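UDP-N-acetylenolpyruvoylglucosamine reductase (Listeria monocytogenes, PDB 3TX1) catalyses the NADPH-dependent reduction of UDP-N-acetylenolpyruvoylglucosamine to UDP-N-acetylmuramate with FAD as cofactor, a step of peptidoglycan biosynthesis. Local coordinates at residues A[26-31]-A[57-62]; A[115-120]-A[126-131]; A[138-143]-A[166-171]; A[255-260]-A[301-306]; A[294-299]-A[311-316]. All blocks are in the same frame, centred on the assembly; numbering follows the deposited sequence.

Contact 1. Residues A[26-31]-A[57-62]; sequences NNLQTK and VFVMPK
Leu28 drops one methyl onto Val57 and Val59, packing the short N-terminal helix on a face of the mixed four-stranded sheet in the FAD-binding part of the chain. The touching is done by CD2 alone: Leu28 CD2 sits 3.8 Å from Val57 CG1. With CG trans to the backbone nitrogen (chi1 170°), the leucine reaches down from the helix and meets both valines at a slant. The two valines are two residues apart and both point their CB at the helix, while Phe58, between them, turns to the other face, where its ring meets that of Tyr46. Further out, the strand sits between two neighbours, antiparallel to strand 36-42 and parallel to strand 100-103. Ile37 of the first touches both Leu28 and Val59, and Val100 of the second touches both valines, so the leucine joins an aliphatic patch drawn from three strands. Backbone bonds of Val57 and Val59 to strand 100-103 hold the valines in the sheet. FAD is distant, about 13 Å from the side chain of Val59. On Val59 the branch next to the backbone nitrogen makes the contact, Val59 CG2 to Leu28 CD2 at 4.1 Å.

Contact 2. Residues A[115-120]-A[126-131]; sequences TQIVAM and IDTAKF
Thr128 presses its methyl between Ile117 and Ala119, the tight part of a helix-on-sheet layer in which the helical segment 126-131 runs back nearly antiparallel (154°) over strand 116-120 of the antiparallel sheet. The segment axes come within 10.0 Å. Thr128 CG2 lies 3.8 Å from Ile117 CG2, the two side chains lying alongside each other and pointing oppositely, and 4.0 Å from Ala119 CB; Ile110 of the adjoining strand and Leu140 also touch this threonine. One helical turn on, the fit slackens. Phe131 is partly exposed and offers its ring edge, with Ile117 CD1 near the ring plane and 4.3 Å from Phe131 CD1. On the reverse face of the strand, Gln116 and Val118 lean on Thr209 instead. The methyl of Thr128 faces the sheet because CG2 stands opposite the backbone nitrogen, while Thr128 OG1 turns back along its own helix to hydrogen-bond Lys124 O.

Contact 3. Residues A[138-143]-A[166-171]; sequences SGLEFA and SDVLEA
In the FAD-binding domain, the loop after strand 137-138, which includes a 3-10 turn at 141-143, rests on Val168, at the junction of the short, weakly bonded helix 165-168 and strand 169-175. Nearly everything converges on one methyl. Val168 CG2 lies 4.0 Å from Gly139 O, 4.1 Å from Leu140 CD2, and at a looser 4.5 Å from Phe142 CE2, which it approaches obliquely. The rotamer (chi1 -76°) places CG2 in the crowded position between the valine's own nitrogen and carbonyl carbon, and it is this branch that goes into the loop. Behind the contact, the turn is closed by Ala143 N bonding to Leu140 O at 2.7 Å. That same Leu140 O sits 4.0 Å above one face of the Phe142 ring, displaced toward its rim. Leu140 links the loop to helix 125-134 through Ala132, and Val168 links it to strand 204-214 through Leu212. A classic beta bulge follows at Glu170 and Ala171, both facing Thr209. The Phe142 side chain is about 7 Å from FAD and about 8 Å from that of Arg194, a predicted active-site residue, so the contact lies close to the FAD site. Glu141 folds back over the turn, and Gly139 N donates to the syn side of Glu141 OE1 at 2.8 Å, 21° out of the carboxylate plane.

Contact 4. Residues A[255-260]-A[301-306]; sequences GKLIQD and QTVREK. With SO4 (sulfate ion), chain F.
Where Leu257 and Ile258 meet Val303 no flat group takes part; the flat groups of 301-306, on Gln301, Arg304 and Glu305, lie away from helix 254-260. There the Gln301 amide is flanked at both ends. Arg304 NE donates to Gln301 OE1 at 3.0 Å from above the carbonyl plane (40° out of it), with a weaker bond from Arg304 NH1 to the same oxygen. Gln301 NE2 bonds Glu305 OE2, at a modelled length too short to be trusted. The guanidinium has a second partner, Glu310, through a salt bridge from NH2, so the arginine ties the helix to the chain that follows it. The interhelical contact itself is aliphatic and modest. Val303, whose chi1 of 172° sends CG1 away from its own nitrogen, brings that methyl to 4.3 Å from Leu257 CD1, while Val303 CG2 lies 4.4 Å from Ile258 CA, touching the backbone of the other helix. The CA atoms of Ile258 and Val303 are 6.6 Å apart, so the helices come close at this point. At the start of helix 254-260 a sulfate, probably from the crystallisation liquor, accepts weak bonds from Gly255 N, consistent with the attraction of a helix N-terminus for anions. Among its neighbours, the pair is extended by Phe307 against Leu257, by Leu311 against Val303, and by Val299, one turn back on the long helix, against Ile258.

Contact 5. Residues A[294-299]-A[311-316]; sequences NLIAYV and LETEVK. With SO4 (sulfate ion), chain E.
Ile296 and Thr313 meet at about a right angle, methyl against methyl, with Ile296 CG2 3.9 Å from Thr313 CG2. They join helix 289-307 of the C-terminal domain to the chain leading from it to strand 316-318. The threonine offers its methyl because CG2 stands opposite its carbonyl carbon. One helical turn along, Val299 and Leu311 are set at a slant to each other, and Val299 CG1 touches Leu311 CD1 at 4.2 Å. At the other end Ile296 CD1 only grazes Val315 CG1, 4.5 Å away, and both residues also lean on Ile91 of strand 90-92. Leu311, Thr313 and Val315 thus turn to the helix, where Gln300 NE2 also bonds Leu311 O. Glu314, predicted to be an active-site residue, touches Arg194. Lys316 contacts FAD and gives a 2.8 Å hydrogen bond from NZ to O2 of a sulfate, probably from the crystallisation liquor. The contact between the two segments is apolar, consistent with Glu314 and Lys316 finding their partners away from it.

In the fold
The five contacts form two clusters and an outlier. Contacts 2 and 3, centres 9 Å apart, share the antiparallel sheet of the FAD-binding part and touch where Leu140 CD1 reaches Thr128 O at 3.5 Å. Contacts 4 and 5 share helix 289-307 in the C-terminal domain; Val303 CG2 meets Leu311 CD1 at 3.8 Å, so they build one hydrophobic core. Contact 1 stands apart, its centre 44 Å from that of contact 4. Contacts 3 and 5 come within about 7 Å of FAD, from the side chains of Phe142 and Val315. Both also approach the predicted active site: contact 5 holds Glu314, with Val315 about 8 Å from Ser244 (side chains), and contact 3 nears Arg194.

Contact 1. Residues A[26-31]-A[57-62]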
# COMPACT_ATOMS: atom_id res chain seq x y z
N ASN A 26 -14.48 20.00 -13.30
CA ASN A 26 -14.62 20.79 -12.07
C ASN A 26 -16.02 20.44 -11.58
O ASN A 26 -16.37 20.57 -10.41
CB ASN A 26 -14.60 22.30 -12.38
CG ASN A 26 -13.30 22.77 -12.99
OD1 ASN A 26 -12.21 22.46 -12.51
ND2 ASN A 26 -13.40 23.57 -14.06
N ASN A 27 -16.78 19.93 -12.55
CA ASN A 27 -18.20 19.66 -12.50
C ASN A 27 -18.66 18.37 -11.82
O ASN A 27 -19.87 18.15 -11.66
CB ASN A 27 -18.68 19.64 -13.96
CG ASN A 27 -17.76 20.44 -14.90
OD1 ASN A 27 -16.55 20.61 -14.65
ND2 ASN A 27 -18.33 20.92 -16.01
N LEU A 28 -17.73 17.51 -11.42
CA LEU A 28 -18.06 16.20 -10.84
C LEU A 28 -19.07 16.14 -9.69
O LEU A 28 -19.96 15.30 -9.71
CB LEU A 28 -16.80 15.46 -10.41
CG LEU A 28 -16.99 14.20 -9.57
CD1 LEU A 28 -17.57 13.04 -10.39
CD2 LEU A 28 -15.65 13.81 -8.99
N GLN A 29 -18.90 16.97 -8.67
CA GLN A 29 -19.82 16.92 -7.54
C GLN A 29 -21.30 17.12 -7.99
O GLN A 29 -22.22 16.50 -7.41
CB GLN A 29 -19.34 17.85 -6.42
CG GLN A 29 -20.23 17.90 -5.19
CD GLN A 29 -20.76 16.55 -4.76
OE1 GLN A 29 -20.02 15.58 -4.61
NE2 GLN A 29 -22.07 16.48 -4.58
N THR A 30 -21.50 17.93 -9.03
CA THR A 30 -22.83 18.17 -9.63
C THR A 30 -23.47 16.81 -10.00
O THR A 30 -24.44 16.38 -9.35
CB THR A 30 -22.77 19.04 -10.91
OG1 THR A 30 -22.14 20.29 -10.65
CG2 THR A 30 -24.17 19.29 -11.46
N LYS A 31 -22.97 16.17 -11.03
CA LYS A 31 -23.47 14.86 -11.39
C LYS A 31 -23.74 14.01 -10.18
O LYS A 31 -24.81 13.51 -10.03
CB LYS A 31 -22.52 14.17 -12.32
CG LYS A 31 -22.96 14.12 -13.78
CD LYS A 31 -24.26 14.85 -14.08
CE LYS A 31 -24.36 15.27 -15.54
NZ LYS A 31 -23.21 14.83 -16.37
N VAL A 57 -9.25 16.78 -6.16
CA VAL A 57 -10.56 16.11 -6.11
C VAL A 57 -10.47 14.74 -5.38
O VAL A 57 -9.99 13.76 -5.95
CB VAL A 57 -11.13 15.91 -7.54
CG1 VAL A 57 -12.56 15.42 -7.47
CG2 VAL A 57 -11.06 17.21 -8.36
N PHE A 58 -10.99 14.68 -4.15
CA PHE A 58 -10.90 13.49 -3.30
C PHE A 58 -12.24 12.80 -3.06
O PHE A 58 -13.10 13.31 -2.36
CB PHE A 58 -10.26 13.88 -1.97
CG PHE A 58 -9.85 12.72 -1.12
CD1 PHE A 58 -8.73 11.96 -1.46
CD2 PHE A 58 -10.56 12.39 0.04
CE1 PHE A 58 -8.35 10.88 -0.67
CE2 PHE A 58 -10.17 11.31 0.83
CZ PHE A 58 -9.07 10.56 0.48
N VAL A 59 -12.37 11.58 -3.60
CA VAL A 59 -13.62 10.86 -3.57
C VAL A 59 -13.62 9.56 -2.78
O VAL A 59 -12.72 8.73 -2.97
CB VAL A 59 -14.02 10.50 -5.01
CG1 VAL A 59 -15.44 9.95 -5.03
CG2 VAL A 59 -13.90 11.72 -5.90
N MET A 60 -14.66 9.39 -1.95
CA MET A 60 -14.88 8.15 -1.17
C MET A 60 -16.22 7.47 -1.44
O MET A 60 -17.25 7.91 -0.93
CB MET A 60 -14.72 8.40 0.32
CG MET A 60 -13.28 8.63 0.73
SD MET A 60 -13.16 9.49 2.31
CE MET A 60 -14.16 10.96 2.01
N PRO A 61 -16.23 6.41 -2.28
CA PRO A 61 -17.47 5.72 -2.63
C PRO A 61 -17.92 4.69 -1.62
O PRO A 61 -17.11 3.91 -1.13
CB PRO A 61 -17.15 5.03 -3.95
CG PRO A 61 -15.68 5.02 -4.08
CD PRO A 61 -15.13 6.12 -3.23
N LYS A 62 -19.22 4.67 -1.35
CA LYS A 62 -19.88 3.81 -0.38
C LYS A 62 -20.27 2.55 -1.10
O LYS A 62 -20.47 1.49 -0.48
CB LYS A 62 -21.17 4.48 0.10
CG LYS A 62 -21.07 6.01 0.23
CD LYS A 62 -22.25 6.64 0.96
CE LYS A 62 -23.55 6.58 0.16
NZ LYS A 62 -23.54 7.56 -0.96

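Contact 2. Residues A[115-120]-A[126-131]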
# COMPACT_ATOMS: atom_id res chain seq x y z
N THR A 115 -13.75 -22.69 3.18
CA THR A 115 -12.31 -22.52 3.40
C THR A 115 -11.78 -21.21 2.76
O THR A 115 -10.58 -20.88 2.86
CB THR A 115 -11.49 -23.75 2.93
OG1 THR A 115 -11.70 -23.95 1.53
CG2 THR A 115 -11.87 -25.03 3.69
N GLN A 116 -12.68 -20.43 2.16
CA GLN A 116 -12.30 -19.21 1.46
C GLN A 116 -12.66 -17.88 2.13
O GLN A 116 -13.77 -17.72 2.68
CB GLN A 116 -12.84 -19.22 0.03
CG GLN A 116 -12.15 -20.23 -0.86
CD GLN A 116 -12.53 -20.08 -2.32
OE1 GLN A 116 -13.42 -19.30 -2.68
NE2 GLN A 116 -11.83 -20.81 -3.18
N ILE A 117 -11.73 -16.93 2.01
CA ILE A 117 -11.95 -15.60 2.54
C ILE A 117 -12.14 -14.50 1.46
O ILE A 117 -11.34 -14.38 0.52
CB ILE A 117 -10.89 -15.23 3.62
CG1 ILE A 117 -11.25 -15.96 4.93
CG2 ILE A 117 -10.87 -13.73 3.86
CD1 ILE A 117 -10.22 -15.86 6.02
N VAL A 118 -13.25 -13.77 1.59
CA VAL A 118 -13.57 -12.65 0.71
C VAL A 118 -13.52 -11.36 1.49
O VAL A 118 -14.18 -11.24 2.53
CB VAL A 118 -14.94 -12.80 -0.04
CG1 VAL A 118 -15.81 -11.54 0.08
CG2 VAL A 118 -14.72 -13.16 -1.50
N ALA A 119 -12.72 -10.42 0.98
CA ALA A 119 -12.52 -9.10 1.60
C ALA A 119 -12.56 -7.99 0.58
O ALA A 119 -12.02 -8.14 -0.51
CB ALA A 119 -11.19 -9.06 2.33
N MET A 120 -13.18 -6.87 0.94
CA MET A 120 -13.26 -5.72 0.07
C MET A 120 -11.91 -4.97 -0.00
O MET A 120 -11.06 -5.12 0.88
CB MET A 120 -14.41 -4.82 0.48
CG MET A 120 -15.71 -5.34 -0.07
SD MET A 120 -17.04 -4.22 0.34
CE MET A 120 -18.23 -4.71 -0.89
N ILE A 126 -4.36 -6.43 7.79
CA ILE A 126 -4.11 -7.02 9.07
C ILE A 126 -5.38 -7.66 9.64
O ILE A 126 -5.33 -8.76 10.23
CB ILE A 126 -3.44 -6.02 10.03
CG1 ILE A 126 -1.98 -5.82 9.59
CG2 ILE A 126 -3.51 -6.55 11.46
CD1 ILE A 126 -1.18 -4.78 10.36
N ASP A 127 -6.51 -6.99 9.41
CA ASP A 127 -7.83 -7.48 9.86
C ASP A 127 -8.19 -8.76 9.12
O ASP A 127 -8.75 -9.68 9.70
CB ASP A 127 -8.89 -6.42 9.65
CG ASP A 127 -8.50 -5.07 10.25
OD1 ASP A 127 -9.15 -4.04 9.97
OD2 ASP A 127 -7.50 -5.02 10.99
N THR A 128 -7.79 -8.85 7.86
CA THR A 128 -8.07 -10.04 7.08
C THR A 128 -7.24 -11.23 7.60
O THR A 128 -7.70 -12.39 7.58
CB THR A 128 -7.84 -9.80 5.59
OG1 THR A 128 -8.29 -8.47 5.27
CG2 THR A 128 -8.58 -10.82 4.74
N ALA A 129 -6.05 -10.95 8.12
CA ALA A 129 -5.26 -12.05 8.68
C ALA A 129 -5.76 -12.42 10.10
O ALA A 129 -5.52 -13.53 10.59
CB ALA A 129 -3.77 -11.73 8.65
N LYS A 130 -6.44 -11.48 10.75
CA LYS A 130 -7.02 -11.73 12.06
C LYS A 130 -8.25 -12.60 11.93
O LYS A 130 -8.50 -13.49 12.76
CB LYS A 130 -7.38 -10.42 12.76
CG LYS A 130 -6.20 -9.86 13.55
CD LYS A 130 -6.42 -8.54 14.30
CE LYS A 130 -5.04 -8.02 14.72
NZ LYS A 130 -4.96 -6.62 15.22
N PHE A 131 -9.02 -12.34 10.88
CA PHE A 131 -10.24 -13.03 10.62
C PHE A 131 -9.80 -14.46 10.47
O PHE A 131 -10.08 -15.26 11.34
CB PHE A 131 -10.83 -12.49 9.33
CG PHE A 131 -12.33 -12.62 9.22
CD1 PHE A 131 -12.91 -13.68 8.54
CD2 PHE A 131 -13.17 -11.61 9.75
CE1 PHE A 131 -14.30 -13.77 8.44
CE2 PHE A 131 -14.55 -11.69 9.64
CZ PHE A 131 -15.12 -12.78 8.99

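Contact 3. Residues A[138-143]-A[166-171]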
# COMPACT_ATOMS: atom_id res chain seq x y z
N SER A 138 -5.57 -21.29 7.37
CA SER A 138 -4.14 -21.07 7.20
C SER A 138 -3.75 -20.67 5.78
O SER A 138 -4.36 -21.10 4.80
CB SER A 138 -3.35 -22.30 7.63
OG SER A 138 -1.97 -22.05 7.44
N GLY A 139 -2.72 -19.86 5.70
CA GLY A 139 -2.20 -19.42 4.43
C GLY A 139 -1.93 -17.94 4.47
O GLY A 139 -1.16 -17.45 3.63
N LEU A 140 -2.58 -17.21 5.39
CA LEU A 140 -2.37 -15.76 5.52
C LEU A 140 -1.36 -15.33 6.61
O LEU A 140 -0.95 -14.17 6.66
CB LEU A 140 -3.69 -15.00 5.73
CG LEU A 140 -4.56 -14.63 4.53
CD1 LEU A 140 -5.71 -13.78 5.04
CD2 LEU A 140 -3.81 -13.91 3.39
N GLU A 141 -0.95 -16.25 7.46
CA GLU A 141 -0.13 -15.86 8.57
C GLU A 141 0.86 -14.75 8.22
O GLU A 141 1.01 -13.81 9.01
CB GLU A 141 0.60 -17.06 9.16
CG GLU A 141 -0.29 -18.20 9.63
CD GLU A 141 -0.82 -19.04 8.48
OE1 GLU A 141 -0.79 -18.55 7.31
OE2 GLU A 141 -1.26 -20.18 8.75
N PHE A 142 1.47 -14.85 7.03
CA PHE A 142 2.52 -13.93 6.61
C PHE A 142 2.15 -12.43 6.57
O PHE A 142 3.06 -11.56 6.49
CB PHE A 142 3.10 -14.35 5.25
CG PHE A 142 2.14 -14.21 4.10
CD1 PHE A 142 1.81 -12.96 3.59
CD2 PHE A 142 1.59 -15.32 3.51
CE1 PHE A 142 0.93 -12.83 2.54
CE2 PHE A 142 0.72 -15.20 2.44
CZ PHE A 142 0.39 -13.95 1.96
N ALA A 143 0.85 -12.14 6.64
CA ALA A 143 0.29 -10.82 6.52
C ALA A 143 -0.28 -10.25 7.83
O ALA A 143 -0.89 -9.18 7.85
CB ALA A 143 -0.76 -10.80 5.42
N SER A 166 -0.00 -13.74 -3.86
CA SER A 166 -0.19 -14.60 -5.03
C SER A 166 -0.21 -16.04 -4.60
O SER A 166 -0.87 -16.85 -5.24
CB SER A 166 0.85 -14.36 -6.12
OG SER A 166 2.16 -14.67 -5.68
N ASP A 167 0.51 -16.38 -3.53
CA ASP A 167 0.43 -17.75 -3.00
C ASP A 167 -1.01 -18.14 -2.73
O ASP A 167 -1.37 -19.30 -2.93
CB ASP A 167 1.21 -17.94 -1.69
CG ASP A 167 2.71 -17.84 -1.88
OD1 ASP A 167 3.18 -18.15 -2.99
OD2 ASP A 167 3.41 -17.48 -0.90
N VAL A 168 -1.85 -17.21 -2.27
CA VAL A 168 -3.21 -17.60 -1.95
C VAL A 168 -4.34 -16.81 -2.59
O VAL A 168 -5.51 -16.97 -2.18
CB VAL A 168 -3.48 -17.67 -0.44
CG1 VAL A 168 -2.88 -18.92 0.14
CG2 VAL A 168 -3.01 -16.40 0.26
N LEU A 169 -4.03 -16.02 -3.59
CA LEU A 169 -5.06 -15.25 -4.25
C LEU A 169 -5.89 -16.16 -5.10
O LEU A 169 -5.39 -16.73 -6.02
CB LEU A 169 -4.42 -14.23 -5.14
CG LEU A 169 -5.25 -13.02 -5.51
CD1 LEU A 169 -6.36 -12.75 -4.53
CD2 LEU A 169 -4.28 -11.88 -5.56
N GLU A 170 -7.18 -16.28 -4.79
CA GLU A 170 -8.03 -17.14 -5.58
C GLU A 170 -8.66 -16.34 -6.73
O GLU A 170 -8.48 -16.66 -7.92
CB GLU A 170 -9.16 -17.68 -4.73
CG GLU A 170 -10.24 -18.42 -5.50
CD GLU A 170 -9.76 -19.69 -6.17
OE1 GLU A 170 -8.64 -20.16 -5.84
OE2 GLU A 170 -10.50 -20.20 -7.04
N ALA A 171 -9.40 -15.30 -6.36
CA ALA A 171 -10.15 -14.48 -7.29
C ALA A 171 -10.19 -13.03 -6.81
O ALA A 171 -9.99 -12.74 -5.63
CB ALA A 171 -11.57 -15.03 -7.39

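Contact 4. Residues A[255-260]-A[301-306]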
# COMPACT_ATOMS: atom_id res chain seq x y z
N GLY A 255 19.32 -2.27 3.94
CA GLY A 255 19.66 -1.77 5.26
C GLY A 255 21.14 -1.79 5.54
O GLY A 255 21.68 -0.83 6.09
N LYS A 256 21.80 -2.88 5.15
CA LYS A 256 23.20 -3.04 5.50
C LYS A 256 24.03 -2.02 4.78
O LYS A 256 24.91 -1.44 5.38
CB LYS A 256 23.70 -4.45 5.19
CG LYS A 256 25.01 -4.83 5.87
CD LYS A 256 24.83 -4.98 7.38
CE LYS A 256 25.85 -5.94 7.99
NZ LYS A 256 27.27 -5.50 7.79
N LEU A 257 23.75 -1.82 3.48
CA LEU A 257 24.47 -0.81 2.68
C LEU A 257 24.28 0.58 3.31
O LEU A 257 25.23 1.34 3.55
CB LEU A 257 23.90 -0.76 1.28
CG LEU A 257 24.36 -1.72 0.20
CD1 LEU A 257 23.44 -1.53 -0.98
CD2 LEU A 257 25.80 -1.41 -0.20
N ILE A 258 23.03 0.90 3.58
CA ILE A 258 22.74 2.17 4.13
C ILE A 258 23.56 2.34 5.41
O ILE A 258 24.28 3.33 5.57
CB ILE A 258 21.23 2.32 4.33
CG1 ILE A 258 20.58 2.20 2.96
CG2 ILE A 258 20.92 3.65 4.97
CD1 ILE A 258 19.08 2.43 2.90
N GLN A 259 23.49 1.34 6.28
CA GLN A 259 24.14 1.41 7.56
C GLN A 259 25.63 1.54 7.35
O GLN A 259 26.27 2.42 7.91
CB GLN A 259 23.80 0.20 8.35
CG GLN A 259 23.96 0.34 9.84
CD GLN A 259 23.42 -0.87 10.55
OE1 GLN A 259 23.18 -1.91 9.94
NE2 GLN A 259 23.22 -0.76 11.85
N ASP A 260 26.15 0.72 6.45
CA ASP A 260 27.57 0.77 6.08
C ASP A 260 28.04 2.11 5.49
O ASP A 260 29.22 2.43 5.57
CB ASP A 260 27.91 -0.37 5.10
CG ASP A 260 27.87 -1.76 5.75
OD1 ASP A 260 27.70 -1.88 6.99
OD2 ASP A 260 28.02 -2.76 5.00
N GLN A 301 22.27 8.78 -3.26
CA GLN A 301 23.51 9.37 -3.73
C GLN A 301 24.74 8.97 -2.94
O GLN A 301 25.78 8.75 -3.52
CB GLN A 301 23.40 10.90 -3.80
CG GLN A 301 24.64 11.52 -4.39
CD GLN A 301 24.92 11.00 -5.79
OE1 GLN A 301 24.03 10.49 -6.49
NE2 GLN A 301 26.18 11.12 -6.20
N THR A 302 24.62 8.87 -1.62
CA THR A 302 25.75 8.54 -0.78
C THR A 302 26.13 7.08 -0.98
O THR A 302 27.30 6.69 -1.03
CB THR A 302 25.35 8.78 0.67
OG1 THR A 302 24.93 10.13 0.81
CG2 THR A 302 26.49 8.55 1.60
N VAL A 303 25.13 6.24 -1.12
CA VAL A 303 25.43 4.85 -1.30
C VAL A 303 26.16 4.59 -2.59
O VAL A 303 27.07 3.77 -2.62
CB VAL A 303 24.19 3.95 -1.19
CG1 VAL A 303 24.55 2.54 -1.58
CG2 VAL A 303 23.69 4.02 0.23
N ARG A 304 25.79 5.29 -3.66
CA ARG A 304 26.43 4.98 -4.92
C ARG A 304 27.86 5.54 -4.93
O ARG A 304 28.72 5.10 -5.71
CB ARG A 304 25.55 5.39 -6.10
CG ARG A 304 25.95 6.63 -6.84
CD ARG A 304 25.07 6.87 -8.07
NE ARG A 304 23.93 7.76 -7.80
CZ ARG A 304 22.69 7.37 -7.49
NH1 ARG A 304 21.75 8.30 -7.25
NH2 ARG A 304 22.38 6.08 -7.44
N GLU A 305 28.16 6.45 -4.02
CA GLU A 305 29.51 6.98 -3.97
C GLU A 305 30.46 6.10 -3.22
O GLU A 305 31.61 6.00 -3.61
CB GLU A 305 29.52 8.40 -3.44
CG GLU A 305 28.94 9.37 -4.43
CD GLU A 305 28.74 10.76 -3.85
OE1 GLU A 305 29.31 11.07 -2.76
OE2 GLU A 305 28.01 11.55 -4.50
N LYS A 306 29.97 5.42 -2.19
CA LYS A 306 30.82 4.54 -1.39
C LYS A 306 30.92 3.14 -1.95
O LYS A 306 31.93 2.49 -1.75
CB LYS A 306 30.27 4.40 0.03
CG LYS A 306 29.91 5.70 0.73
CD LYS A 306 31.11 6.52 1.15
CE LYS A 306 30.65 7.69 2.00
NZ LYS A 306 29.93 7.30 3.24
S SO4 F . 16.82 -5.19 4.01
O1 SO4 F . 15.71 -6.07 4.44
O2 SO4 F . 17.91 -5.22 5.02
O3 SO4 F . 17.35 -5.61 2.69
O4 SO4 F . 16.31 -3.80 3.88

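Contact 5. Residues A[294-299]-A[311-316]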
# COMPACT_ATOMS: atom_id res chain seq x y z
N ASN A 294 14.04 14.17 -0.17
CA ASN A 294 15.36 14.68 0.04
C ASN A 294 16.24 13.65 0.74
O ASN A 294 17.38 13.42 0.36
CB ASN A 294 15.30 16.03 0.76
CG ASN A 294 15.08 17.23 -0.20
OD1 ASN A 294 14.48 18.24 0.17
ND2 ASN A 294 15.56 17.10 -1.44
N LEU A 295 15.70 12.98 1.74
CA LEU A 295 16.50 11.96 2.39
C LEU A 295 16.70 10.75 1.45
O LEU A 295 17.81 10.21 1.35
CB LEU A 295 15.88 11.58 3.73
CG LEU A 295 16.69 10.69 4.65
CD1 LEU A 295 18.15 11.14 4.64
CD2 LEU A 295 16.07 10.76 6.05
N ILE A 296 15.65 10.37 0.73
CA ILE A 296 15.80 9.28 -0.19
C ILE A 296 16.91 9.58 -1.18
O ILE A 296 17.81 8.77 -1.38
CB ILE A 296 14.50 9.00 -0.95
CG1 ILE A 296 13.44 8.41 -0.01
CG2 ILE A 296 14.76 8.05 -2.11
CD1 ILE A 296 12.12 8.09 -0.73
N ALA A 297 16.90 10.76 -1.77
CA ALA A 297 17.93 11.06 -2.78
C ALA A 297 19.35 11.13 -2.19
O ALA A 297 20.33 10.68 -2.80
CB ALA A 297 17.58 12.32 -3.53
N TYR A 298 19.45 11.65 -0.97
CA TYR A 298 20.75 11.76 -0.38
C TYR A 298 21.34 10.38 -0.04
O TYR A 298 22.55 10.14 -0.18
CB TYR A 298 20.65 12.68 0.82
CG TYR A 298 21.92 12.92 1.56
CD1 TYR A 298 22.79 13.98 1.21
CD2 TYR A 298 22.24 12.13 2.67
CE1 TYR A 298 23.95 14.23 1.95
CE2 TYR A 298 23.41 12.35 3.40
CZ TYR A 298 24.24 13.38 3.03
OH TYR A 298 25.37 13.53 3.78
N VAL A 299 20.47 9.46 0.38
CA VAL A 299 20.89 8.11 0.66
C VAL A 299 21.32 7.45 -0.64
O VAL A 299 22.43 6.93 -0.73
CB VAL A 299 19.75 7.30 1.29
CG1 VAL A 299 20.01 5.81 1.16
CG2 VAL A 299 19.52 7.71 2.74
N LEU A 311 20.50 2.07 -5.47
CA LEU A 311 19.36 1.70 -4.66
C LEU A 311 18.13 2.21 -5.36
O LEU A 311 18.01 3.40 -5.63
CB LEU A 311 19.45 2.25 -3.24
CG LEU A 311 20.44 1.54 -2.32
CD1 LEU A 311 20.59 2.33 -1.04
CD2 LEU A 311 20.00 0.11 -2.02
N GLU A 312 17.23 1.31 -5.72
CA GLU A 312 16.03 1.73 -6.40
C GLU A 312 14.89 1.66 -5.44
O GLU A 312 14.81 0.74 -4.61
CB GLU A 312 15.86 0.91 -7.66
CG GLU A 312 17.08 1.16 -8.53
CD GLU A 312 17.12 0.42 -9.86
OE1 GLU A 312 16.32 -0.55 -10.05
OE2 GLU A 312 17.98 0.83 -10.70
N THR A 313 14.03 2.67 -5.48
CA THR A 313 12.95 2.70 -4.52
C THR A 313 11.94 1.55 -4.71
O THR A 313 11.66 1.14 -5.84
CB THR A 313 12.20 4.04 -4.57
OG1 THR A 313 11.80 4.28 -5.91
CG2 THR A 313 13.08 5.19 -4.15
N GLU A 314 11.46 1.00 -3.62
CA GLU A 314 10.39 0.03 -3.65
C GLU A 314 9.13 0.87 -3.52
O GLU A 314 8.23 0.77 -4.35
CB GLU A 314 10.56 -1.02 -2.54
CG GLU A 314 9.30 -1.65 -1.93
CD GLU A 314 8.51 -2.60 -2.84
OE1 GLU A 314 7.82 -3.52 -2.31
OE2 GLU A 314 8.56 -2.45 -4.07
N VAL A 315 9.09 1.74 -2.52
CA VAL A 315 7.98 2.65 -2.29
C VAL A 315 7.62 3.51 -3.54
O VAL A 315 8.51 3.96 -4.28
CB VAL A 315 8.37 3.58 -1.13
CG1 VAL A 315 9.48 4.54 -1.55
CG2 VAL A 315 7.17 4.37 -0.64
N LYS A 316 6.32 3.73 -3.79
CA LYS A 316 5.86 4.49 -4.98
C LYS A 316 5.98 5.97 -4.73
O LYS A 316 5.69 6.43 -3.62
CB LYS A 316 4.37 4.27 -5.30
CG LYS A 316 3.91 2.85 -5.51
CD LYS A 316 4.57 2.23 -6.72
CE LYS A 316 4.16 0.76 -6.78
NZ LYS A 316 4.79 0.05 -7.93
S SO4 E . 2.34 0.62 -10.75
O1 SO4 E . 1.17 0.02 -11.45
O2 SO4 E . 3.10 -0.44 -10.06
O3 SO4 E . 3.20 1.32 -11.74
O4 SO4 E . 1.88 1.63 -9.76